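Side-chain contacts in regulatory protein SdiA (Escherichia coli, PDB 4LFU), which acts as a LuxR-type quorum-sensing receptor that senses autoinducers of other bacteria and activates transcription, including that of the ftsQAZ cell-division genes: residues 13-16 / 17-20; 145-148 / 149-153; 204-207 / 208-212; 227-230 / 231-235. All coordinates share one frame; numbering follows the deposited sequence.

Contact 1: 13-16 / 17-20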
loop_
_atom_site.group_PDB
_atom_site.type_symbol
_atom_site.label_atom_id
_atom_site.label_comp_id
_atom_site.label_asym_id
_atom_site.label_seq_id
_atom_site.Cartn_x
_atom_site.Cartn_y
_atom_site.Cartn_z
ATOM N N MET A 13 12.737 -19.392 -0.698
ATOM C CA MET A 13 11.871 -18.777 0.312
ATOM C C MET A 13 10.449 -18.553 -0.186
ATOM O O MET A 13 9.492 -18.820 0.544
ATOM C CB MET A 13 12.492 -17.490 0.886
ATOM C CG MET A 13 13.771 -17.719 1.685
ATOM S SD MET A 13 13.652 -19.005 2.975
ATOM C CE MET A 13 12.446 -18.270 4.083
ATOM N N LEU A 14 10.312 -18.069 -1.423
ATOM C CA LEU A 14 8.999 -17.919 -2.057
ATOM C C LEU A 14 8.260 -19.240 -2.058
ATOM O O LEU A 14 7.079 -19.303 -1.718
ATOM C CB LEU A 14 9.137 -17.401 -3.493
ATOM C CG LEU A 14 9.684 -15.979 -3.574
ATOM C CD1 LEU A 14 9.990 -15.577 -5.004
ATOM C CD2 LEU A 14 8.703 -15.007 -2.924
ATOM N N LEU A 15 8.964 -20.304 -2.421
ATOM C CA LEU A 15 8.343 -21.619 -2.465
ATOM C C LEU A 15 7.947 -22.104 -1.072
ATOM O O LEU A 15 6.832 -22.593 -0.893
ATOM C CB LEU A 15 9.234 -22.629 -3.204
ATOM C CG LEU A 15 9.005 -22.684 -4.722
ATOM C CD1 LEU A 15 10.222 -23.277 -5.482
ATOM C CD2 LEU A 15 7.694 -23.461 -5.057
ATOM N N ARG A 16 8.842 -21.948 -0.095
ATOM C CA ARG A 16 8.536 -22.309 1.291
ATOM C C ARG A 16 7.313 -21.605 1.849
ATOM O O ARG A 16 6.492 -22.236 2.474
ATOM C CB ARG A 16 9.730 -22.068 2.210
ATOM C CG ARG A 16 10.499 -23.318 2.562
ATOM C CD ARG A 16 11.506 -23.023 3.640
ATOM N NE ARG A 16 12.809 -23.566 3.276
ATOM C CZ ARG A 16 13.966 -23.163 3.790
ATOM N NH1 ARG A 16 13.999 -22.193 4.702
ATOM N NH2 ARG A 16 15.099 -23.727 3.379
ATOM N N PHE A 17 7.180 -20.302 1.625
ATOM C CA PHE A 17 6.003 -19.563 2.118
ATOM C C PHE A 17 4.740 -19.850 1.321
ATOM O O PHE A 17 3.635 -19.822 1.873
ATOM C CB PHE A 17 6.264 -18.060 2.178
ATOM C CG PHE A 17 7.092 -17.633 3.359
ATOM C CD1 PHE A 17 6.525 -17.562 4.639
ATOM C CD2 PHE A 17 8.437 -17.298 3.200
ATOM C CE1 PHE A 17 7.277 -17.166 5.727
ATOM C CE2 PHE A 17 9.194 -16.895 4.287
ATOM C CZ PHE A 17 8.611 -16.826 5.556
ATOM N N GLN A 18 4.908 -20.116 0.029
ATOM C CA GLN A 18 3.802 -20.573 -0.825
ATOM C C GLN A 18 3.155 -21.854 -0.278
ATOM O O GLN A 18 1.933 -21.960 -0.205
ATOM C CB GLN A 18 4.285 -20.833 -2.261
ATOM C CG GLN A 18 4.160 -19.664 -3.253
ATOM C CD GLN A 18 4.924 -19.924 -4.578
ATOM O OE1 GLN A 18 5.549 -19.016 -5.138
ATOM N NE2 GLN A 18 4.883 -21.177 -5.064
ATOM N N ARG A 19 3.983 -22.811 0.127
ATOM C CA ARG A 19 3.497 -24.135 0.501
ATOM C C ARG A 19 2.985 -24.267 1.956
ATOM O O ARG A 19 2.422 -25.294 2.323
ATOM C CB ARG A 19 4.553 -25.204 0.142
ATOM C CG ARG A 19 5.232 -25.925 1.314
ATOM C CD ARG A 19 6.553 -25.281 1.720
ATOM N NE ARG A 19 6.938 -25.402 3.145
ATOM C CZ ARG A 19 6.150 -25.761 4.170
ATOM N NH1 ARG A 19 4.864 -26.070 3.993
ATOM N NH2 ARG A 19 6.659 -25.809 5.404
ATOM N N MET A 20 3.158 -23.230 2.777
ATOM C CA MET A 20 2.733 -23.283 4.178
ATOM C C MET A 20 1.225 -23.392 4.334
ATOM O O MET A 20 0.476 -22.769 3.581
ATOM C CB MET A 20 3.295 -22.099 4.960
ATOM C CG MET A 20 4.747 -22.335 5.336
ATOM S SD MET A 20 5.659 -20.876 5.803
ATOM C CE MET A 20 7.329 -21.399 5.405
#

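Contact 2: 145-148 / 149-153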
loop_
_atom_site.group_PDB
_atom_site.type_symbol
_atom_site.label_atom_id
_atom_site.label_comp_id
_atom_site.label_asym_id
_atom_site.label_seq_id
_atom_site.Cartn_x
_atom_site.Cartn_y
_atom_site.Cartn_z
ATOM N N ILE A 145 27.636 -8.595 8.221
ATOM C CA ILE A 145 26.562 -8.818 7.239
ATOM C C ILE A 145 26.387 -7.630 6.292
ATOM O O ILE A 145 26.297 -6.477 6.724
ATOM C CB ILE A 145 25.199 -9.260 7.885
ATOM C CG1 ILE A 145 24.299 -9.919 6.830
ATOM C CG2 ILE A 145 24.500 -8.085 8.578
ATOM C CD1 ILE A 145 23.327 -10.937 7.371
ATOM N N LEU A 146 26.354 -7.934 4.998
ATOM C CA LEU A 146 26.161 -6.938 3.958
ATOM C C LEU A 146 24.804 -6.245 4.164
ATOM O O LEU A 146 23.775 -6.910 4.237
ATOM C CB LEU A 146 26.215 -7.630 2.595
ATOM C CG LEU A 146 27.051 -7.072 1.442
ATOM C CD1 LEU A 146 27.242 -8.173 0.402
ATOM C CD2 LEU A 146 26.418 -5.849 0.811
ATOM N N SER A 147 24.822 -4.918 4.285
ATOM C CA SER A 147 23.619 -4.116 4.526
ATOM C C SER A 147 22.535 -4.385 3.472
ATOM O O SER A 147 21.349 -4.503 3.794
ATOM C CB SER A 147 23.989 -2.632 4.537
ATOM O OG SER A 147 22.874 -1.820 4.866
ATOM N N ASP A 148 22.979 -4.506 2.222
ATOM C CA ASP A 148 22.131 -4.750 1.053
ATOM C C ASP A 148 21.484 -6.140 1.138
ATOM O O ASP A 148 20.294 -6.315 0.860
ATOM C CB ASP A 148 22.973 -4.635 -0.242
ATOM C CG ASP A 148 23.970 -3.448 -0.233
ATOM O OD1 ASP A 148 24.610 -3.166 0.822
ATOM O OD2 ASP A 148 24.140 -2.811 -1.309
ATOM N N GLU A 149 22.278 -7.128 1.526
ATOM C CA GLU A 149 21.790 -8.481 1.700
ATOM C C GLU A 149 20.692 -8.548 2.766
ATOM O O GLU A 149 19.599 -9.057 2.498
ATOM C CB GLU A 149 22.945 -9.415 2.047
ATOM C CG GLU A 149 22.611 -10.891 1.916
ATOM C CD GLU A 149 23.642 -11.794 2.581
ATOM O OE1 GLU A 149 23.234 -12.694 3.351
ATOM O OE2 GLU A 149 24.862 -11.607 2.347
ATOM N N LEU A 150 20.983 -8.035 3.966
ATOM C CA LEU A 150 20.010 -7.989 5.077
ATOM C C LEU A 150 18.707 -7.262 4.701
ATOM O O LEU A 150 17.626 -7.705 5.053
ATOM C CB LEU A 150 20.633 -7.360 6.344
ATOM C CG LEU A 150 19.734 -7.145 7.576
ATOM C CD1 LEU A 150 19.330 -8.476 8.164
ATOM C CD2 LEU A 150 20.406 -6.278 8.645
ATOM N N GLN A 151 18.828 -6.157 3.978
ATOM C CA GLN A 151 17.675 -5.386 3.532
ATOM C C GLN A 151 16.768 -6.169 2.593
ATOM O O GLN A 151 15.551 -6.204 2.795
ATOM C CB GLN A 151 18.130 -4.109 2.855
ATOM C CG GLN A 151 18.580 -3.077 3.843
ATOM C CD GLN A 151 18.778 -1.736 3.212
ATOM O OE1 GLN A 151 19.902 -1.221 3.179
ATOM N NE2 GLN A 151 17.689 -1.153 2.690
ATOM N N LEU A 152 17.379 -6.805 1.594
ATOM C CA LEU A 152 16.656 -7.540 0.570
ATOM C C LEU A 152 16.020 -8.818 1.129
ATOM O O LEU A 152 14.900 -9.191 0.725
ATOM C CB LEU A 152 17.572 -7.857 -0.619
ATOM C CG LEU A 152 17.884 -6.721 -1.609
ATOM C CD1 LEU A 152 19.058 -7.122 -2.491
ATOM C CD2 LEU A 152 16.687 -6.383 -2.470
ATOM N N LYS A 153 16.715 -9.454 2.080
ATOM C CA LYS A 153 16.208 -10.656 2.737
ATOM C C LYS A 153 15.017 -10.365 3.615
ATOM O O LYS A 153 14.041 -11.100 3.596
ATOM C CB LYS A 153 17.303 -11.362 3.533
ATOM C CG LYS A 153 18.246 -12.149 2.644
ATOM C CD LYS A 153 19.236 -12.946 3.451
ATOM C CE LYS A 153 20.160 -13.741 2.532
ATOM N NZ LYS A 153 20.940 -14.719 3.340
#

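Contact 3: 204-207 / 208-212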
loop_
_atom_site.group_PDB
_atom_site.type_symbol
_atom_site.label_atom_id
_atom_site.label_comp_id
_atom_site.label_asym_id
_atom_site.label_seq_id
_atom_site.Cartn_x
_atom_site.Cartn_y
_atom_site.Cartn_z
ATOM N N LEU A 204 -28.618 6.393 -10.816
ATOM C CA LEU A 204 -28.837 4.962 -11.114
ATOM C C LEU A 204 -30.241 4.625 -11.646
ATOM O O LEU A 204 -30.516 3.473 -11.962
ATOM C CB LEU A 204 -28.513 4.092 -9.884
ATOM C CG LEU A 204 -27.122 4.234 -9.255
ATOM C CD1 LEU A 204 -27.018 3.434 -7.958
ATOM C CD2 LEU A 204 -26.022 3.841 -10.233
ATOM N N SER A 205 -31.119 5.620 -11.736
ATOM C CA SER A 205 -32.499 5.414 -12.207
ATOM C C SER A 205 -33.268 4.387 -11.355
ATOM O O SER A 205 -33.931 3.490 -11.882
ATOM C CB SER A 205 -32.511 5.017 -13.699
ATOM O OG SER A 205 -31.813 5.975 -14.480
ATOM N N ILE A 206 -33.140 4.513 -10.036
ATOM C CA ILE A 206 -33.883 3.700 -9.067
ATOM C C ILE A 206 -34.549 4.652 -8.059
ATOM O O ILE A 206 -34.364 5.854 -8.127
ATOM C CB ILE A 206 -32.965 2.670 -8.351
ATOM C CG1 ILE A 206 -31.676 3.359 -7.850
ATOM C CG2 ILE A 206 -32.675 1.490 -9.271
ATOM C CD1 ILE A 206 -30.773 2.506 -6.985
ATOM N N SER A 207 -35.349 4.117 -7.154
ATOM C CA SER A 207 -35.991 4.925 -6.136
ATOM C C SER A 207 -35.077 5.127 -4.905
ATOM O O SER A 207 -34.119 4.389 -4.694
ATOM C CB SER A 207 -37.307 4.266 -5.725
ATOM O OG SER A 207 -37.058 3.088 -4.984
ATOM N N GLU A 208 -35.380 6.145 -4.115
ATOM C CA GLU A 208 -34.692 6.379 -2.855
ATOM C C GLU A 208 -34.845 5.197 -1.894
ATOM O O GLU A 208 -33.923 4.879 -1.139
ATOM C CB GLU A 208 -35.197 7.665 -2.200
ATOM C CG GLU A 208 -34.487 8.903 -2.692
ATOM C CD GLU A 208 -35.112 10.183 -2.172
ATOM O OE1 GLU A 208 -34.999 10.435 -0.950
ATOM O OE2 GLU A 208 -35.702 10.941 -2.993
ATOM N N ASN A 209 -36.011 4.552 -1.940
ATOM C CA ASN A 209 -36.270 3.339 -1.173
ATOM C C ASN A 209 -35.287 2.236 -1.449
ATOM O O ASN A 209 -34.845 1.569 -0.527
ATOM C CB ASN A 209 -37.671 2.821 -1.459
ATOM C CG ASN A 209 -38.681 3.434 -0.558
ATOM O OD1 ASN A 209 -38.785 3.063 0.617
ATOM N ND2 ASN A 209 -39.432 4.392 -1.079
ATOM N N THR A 210 -34.973 2.045 -2.726
ATOM C CA THR A 210 -33.989 1.061 -3.166
ATOM C C THR A 210 -32.589 1.405 -2.653
ATOM O O THR A 210 -31.898 0.525 -2.114
ATOM C CB THR A 210 -33.969 0.945 -4.707
ATOM O OG1 THR A 210 -35.284 0.600 -5.171
ATOM C CG2 THR A 210 -32.962 -0.111 -5.182
ATOM N N VAL A 211 -32.188 2.673 -2.826
ATOM C CA VAL A 211 -30.903 3.162 -2.355
ATOM C C VAL A 211 -30.786 2.867 -0.860
ATOM O O VAL A 211 -29.834 2.230 -0.438
ATOM C CB VAL A 211 -30.673 4.699 -2.648
ATOM C CG1 VAL A 211 -29.413 5.187 -1.946
ATOM C CG2 VAL A 211 -30.564 4.977 -4.162
ATOM N N ASN A 212 -31.780 3.305 -0.088
ATOM C CA ASN A 212 -31.795 3.163 1.367
ATOM C C ASN A 212 -31.899 1.718 1.817
ATOM O O ASN A 212 -31.381 1.367 2.882
ATOM C CB ASN A 212 -32.898 4.032 2.011
ATOM C CG ASN A 212 -32.760 5.523 1.650
ATOM O OD1 ASN A 212 -31.642 6.033 1.472
ATOM N ND2 ASN A 212 -33.891 6.215 1.512
#

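Contact 4: 227-230 / 231-235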
loop_
_atom_site.group_PDB
_atom_site.type_symbol
_atom_site.label_atom_id
_atom_site.label_comp_id
_atom_site.label_asym_id
_atom_site.label_seq_id
_atom_site.Cartn_x
_atom_site.Cartn_y
_atom_site.Cartn_z
ATOM N N LYS A 227 -24.210 5.230 7.116
ATOM C CA LYS A 227 -23.536 5.021 5.832
ATOM C C LYS A 227 -22.090 5.559 5.793
ATOM O O LYS A 227 -21.262 5.069 5.024
ATOM C CB LYS A 227 -24.360 5.669 4.711
ATOM C CG LYS A 227 -24.474 7.193 4.791
ATOM C CD LYS A 227 -25.601 7.729 3.920
ATOM C CE LYS A 227 -25.333 9.181 3.531
ATOM N NZ LYS A 227 -26.412 9.749 2.677
ATOM N N THR A 228 -21.816 6.581 6.609
ATOM C CA THR A 228 -20.486 7.224 6.675
ATOM C C THR A 228 -19.435 6.257 7.141
ATOM O O THR A 228 -18.374 6.180 6.523
ATOM C CB THR A 228 -20.446 8.489 7.590
ATOM O OG1 THR A 228 -21.531 9.364 7.252
ATOM C CG2 THR A 228 -19.108 9.240 7.412
ATOM N N GLN A 229 -19.736 5.532 8.221
ATOM C CA GLN A 229 -18.841 4.493 8.747
ATOM C C GLN A 229 -18.639 3.369 7.724
ATOM O O GLN A 229 -17.526 2.863 7.558
ATOM C CB GLN A 229 -19.322 3.902 10.104
ATOM C CG GLN A 229 -18.295 2.856 10.605
ATOM C CD GLN A 229 -18.726 2.013 11.788
ATOM O OE1 GLN A 229 -18.694 2.465 12.924
ATOM N NE2 GLN A 229 -19.068 0.749 11.529
ATOM N N VAL A 230 -19.712 2.984 7.028
ATOM C CA VAL A 230 -19.589 1.943 5.977
ATOM C C VAL A 230 -18.688 2.393 4.837
ATOM O O VAL A 230 -17.749 1.683 4.450
ATOM C CB VAL A 230 -20.941 1.518 5.400
ATOM C CG1 VAL A 230 -20.735 0.392 4.378
ATOM C CG2 VAL A 230 -21.846 1.084 6.496
ATOM N N ALA A 231 -18.961 3.579 4.310
ATOM C CA ALA A 231 -18.154 4.132 3.235
ATOM C C ALA A 231 -16.691 4.341 3.647
ATOM O O ALA A 231 -15.777 4.047 2.876
ATOM C CB ALA A 231 -18.779 5.441 2.728
ATOM N N CYS A 232 -16.460 4.854 4.858
ATOM C CA CYS A 232 -15.077 5.105 5.332
ATOM C C CYS A 232 -14.295 3.843 5.570
ATOM O O CYS A 232 -13.137 3.792 5.244
ATOM C CB CYS A 232 -15.070 5.944 6.603
ATOM S SG CYS A 232 -15.542 7.613 6.265
ATOM N N TYR A 233 -14.935 2.828 6.143
ATOM C CA TYR A 233 -14.305 1.516 6.315
ATOM C C TYR A 233 -13.937 0.864 4.973
ATOM O O TYR A 233 -12.809 0.371 4.789
ATOM C CB TYR A 233 -15.192 0.600 7.161
ATOM C CG TYR A 233 -14.958 0.723 8.657
ATOM C CD1 TYR A 233 -15.065 1.947 9.304
ATOM C CD2 TYR A 233 -14.628 -0.398 9.427
ATOM C CE1 TYR A 233 -14.865 2.057 10.681
ATOM C CE2 TYR A 233 -14.415 -0.298 10.818
ATOM C CZ TYR A 233 -14.539 0.931 11.429
ATOM O OH TYR A 233 -14.347 1.034 12.788
ATOM N N ALA A 234 -14.888 0.892 4.047
ATOM C CA ALA A 234 -14.678 0.467 2.655
ATOM C C ALA A 234 -13.548 1.218 1.928
ATOM O O ALA A 234 -12.699 0.621 1.255
ATOM C CB ALA A 234 -15.977 0.655 1.894
ATOM N N ALA A 235 -13.576 2.543 2.047
ATOM C CA ALA A 235 -12.550 3.402 1.486
ATOM C C ALA A 235 -11.168 3.088 2.102
ATOM O O ALA A 235 -10.176 2.963 1.362
ATOM C CB ALA A 235 -12.915 4.825 1.695
#

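Contact 1: 13-16 / 17-20
Bends at chi2 (-51°) and chi3 (-65°) curl Met13 round, so that its methyl end reaches the ring of Phe17 one turn further on, CE lying 3.5 Å from CE2. Phe17 holds CG opposite its own carbonyl carbon, which sets the ring back along the helix with its edge against Met13 O. That oxygen lies near the ring plane, 3.2 Å from Phe17 CD2, and also accepts the backbone N-H of Phe17. Met20, just past the helix end, runs its extended chain back alongside the last turn and sets CE 4.0 Å above one face of the Phe17 ring, toward the rim. This methyl is also 3.2 Å from Arg16 O, a carbonyl of the last turn of helix 6-19, which Arg19 CD approaches as well, at 3.1 Å. On the outer side, the straight Gln18 chain brings NE2 to 3.6 Å from Leu15 CD2. Arg16 and Arg19 run side by side, pointing the same way with their guanidinium planes 58° apart, and each forms a salt bridge to helix 23-36, Arg16 to Glu29 and Arg19 to Glu25. Helix 147-167 meets Met13 and Phe17 through Leu156, Glu160 and Ser161. With a glutamate for each arginine, the like charges, 6.2 Å apart from Arg16 NE to Arg19 NE, are probably well tolerated, and their position at the C-terminal end of the helix should suit its dipole.

Contact 2: 145-148 / 149-153
Ser147 and Gln151 face each other along one flank of the helix, the hydroxyl approaching the end of a glutamine chain that is extended beyond CG. The bond from Ser147 OG to Gln151 OE1, at 3.5 Å, is weak and not settled, since the same proton has another acceptor within reach. Holding OG opposite its backbone N (chi1 -176°) aims the serine along the helix at this amide, and the glutamine stem brings CG to 3.1 Å from Ser147 O. On another flank Leu146 and Glu149 meet at their stems, CB to CB 3.8 Å, before the two chains part. The segments lead into and form the first turns of helix 147-167 in the autoinducer-binding domain: Leu146 is the N-cap, and its O accepts the N-H of Leu150 in an almost straight bond (175°) of 3.0 Å. Acidic Asp148 and Glu149 thus sit in the first turn, where a helix dipole would favour negative charge. Asp148 turns outward to a salt bridge with Arg11 of the second subunit, while Phe7 of that subunit packs on Leu146, Glu149 and Leu152. Further along, Lys153 NZ reaches Glu149 OE1 at 3.1 Å on the anti side of the carboxylate, 27° out of its plane, and the same ammonium makes a cation-pi contact with Trp9 of helix 6-19.

Contact 3: 204-207 / 208-212
The turn of the predicted helix-turn-helix DNA-binding motif lies here, with Ile206 and Ser207 leading into helix 208-222 and touching its first turn. Ser205, with positive phi, closes the preceding helix 197-204 as the C-prime residue of a Schellman motif, and two residues later Ser207 is the N-cap of the next helix. The serine hydroxyl stands between its own backbone N and carbonyl carbon (chi1 71°), a position that turns it over the helix start. There OG shares a hydrogen bond with Thr210 OG1 at 3.1 Å, in which either hydroxyl may be the donor. OG also passes 3.6 Å from Asn209 CB. Ser207 O receives the N-H of Val211 in a nearly straight bond (168°) of 3.2 Å. Just before the cap, Ile206 likewise tucks CG1 between its backbone N and carbonyl carbon (chi1 48°), and this sends CD1 across the side chains of Thr210 and Val211 at about a right angle to each. Its methyl CD1 lies 3.9 Å from Thr210 CG2 and 3.8 Å from Val211 CG2. Val211 carries the packing on to Ser197 and Ile200 of helix 197-204, and Ile206 touches Arg183 of helix 182-192. An apolar residue before the N-cap packed on the fourth helical residue after it is a hydrophobic staple; here it marks the start of the second motif helix, the recognition helix in LuxR-type DNA-binding domains.

Contact 4: 227-230 / 231-235
The end group of Gln229 lies over one face of the Tyr233 ring, the two planes 32° apart; the amide's own N and O are not reliably assigned, and the stem carries the contact, with Gln229 CG 3.5 Å from Tyr233 CE1. Gln229 holds CG opposite its backbone N (chi1 -178°) and then runs extended, which carries the chain forward over the ring a turn later. Gln229 O lies 3.2 Å from Tyr233 CD1 while accepting the Tyr233 backbone N-H at 3.0 Å. Phe52, from the autoinducer-binding domain, meets the tyrosine with its ring plane at about 90°, and Tyr233 OH is hydrogen-bonded to Glu193 of the second subunit. Round the helix, Thr228 and Cys232 lie one turn apart, CG2 4.1 Å from SG. Side chains this small are consistent with the close approach of the second subunit: its Thr228 packs on Thr228, its Ala192 on Cys232, and its Cys232 on Ala231 and Ala235. Helix 227-237, the last of the LuxR-type DNA-binding domain, thus has one side in the dimer interface; elsewhere Val230, Ala231 and Ala234 lie against Leu188 of helix 182-192, and Val230 also reaches Gln219 and Ile222 of helix 208-222.

Contact 4 is the buried member of the set, contacts 1 and 2 are partly buried, and contact 3 lies at the surface. The first two belong to the ligand-binding half, where helices 6-19 and 147-167 pack together; their centres are about 20 Å apart, and both combine apolar packing with charged groups bridged to other helices or to the second subunit. Contacts 3 and 4 share the DNA-binding domain, centres about 19 Å apart, on consecutive helices. Contact 3 starts a helix through hydroxyls and a staple, whereas contact 4 uses small side chains and a tyrosine at the dimer interface. About 56 Å separates the centres of contacts 2 and 3, on opposite sides of the chain's centre.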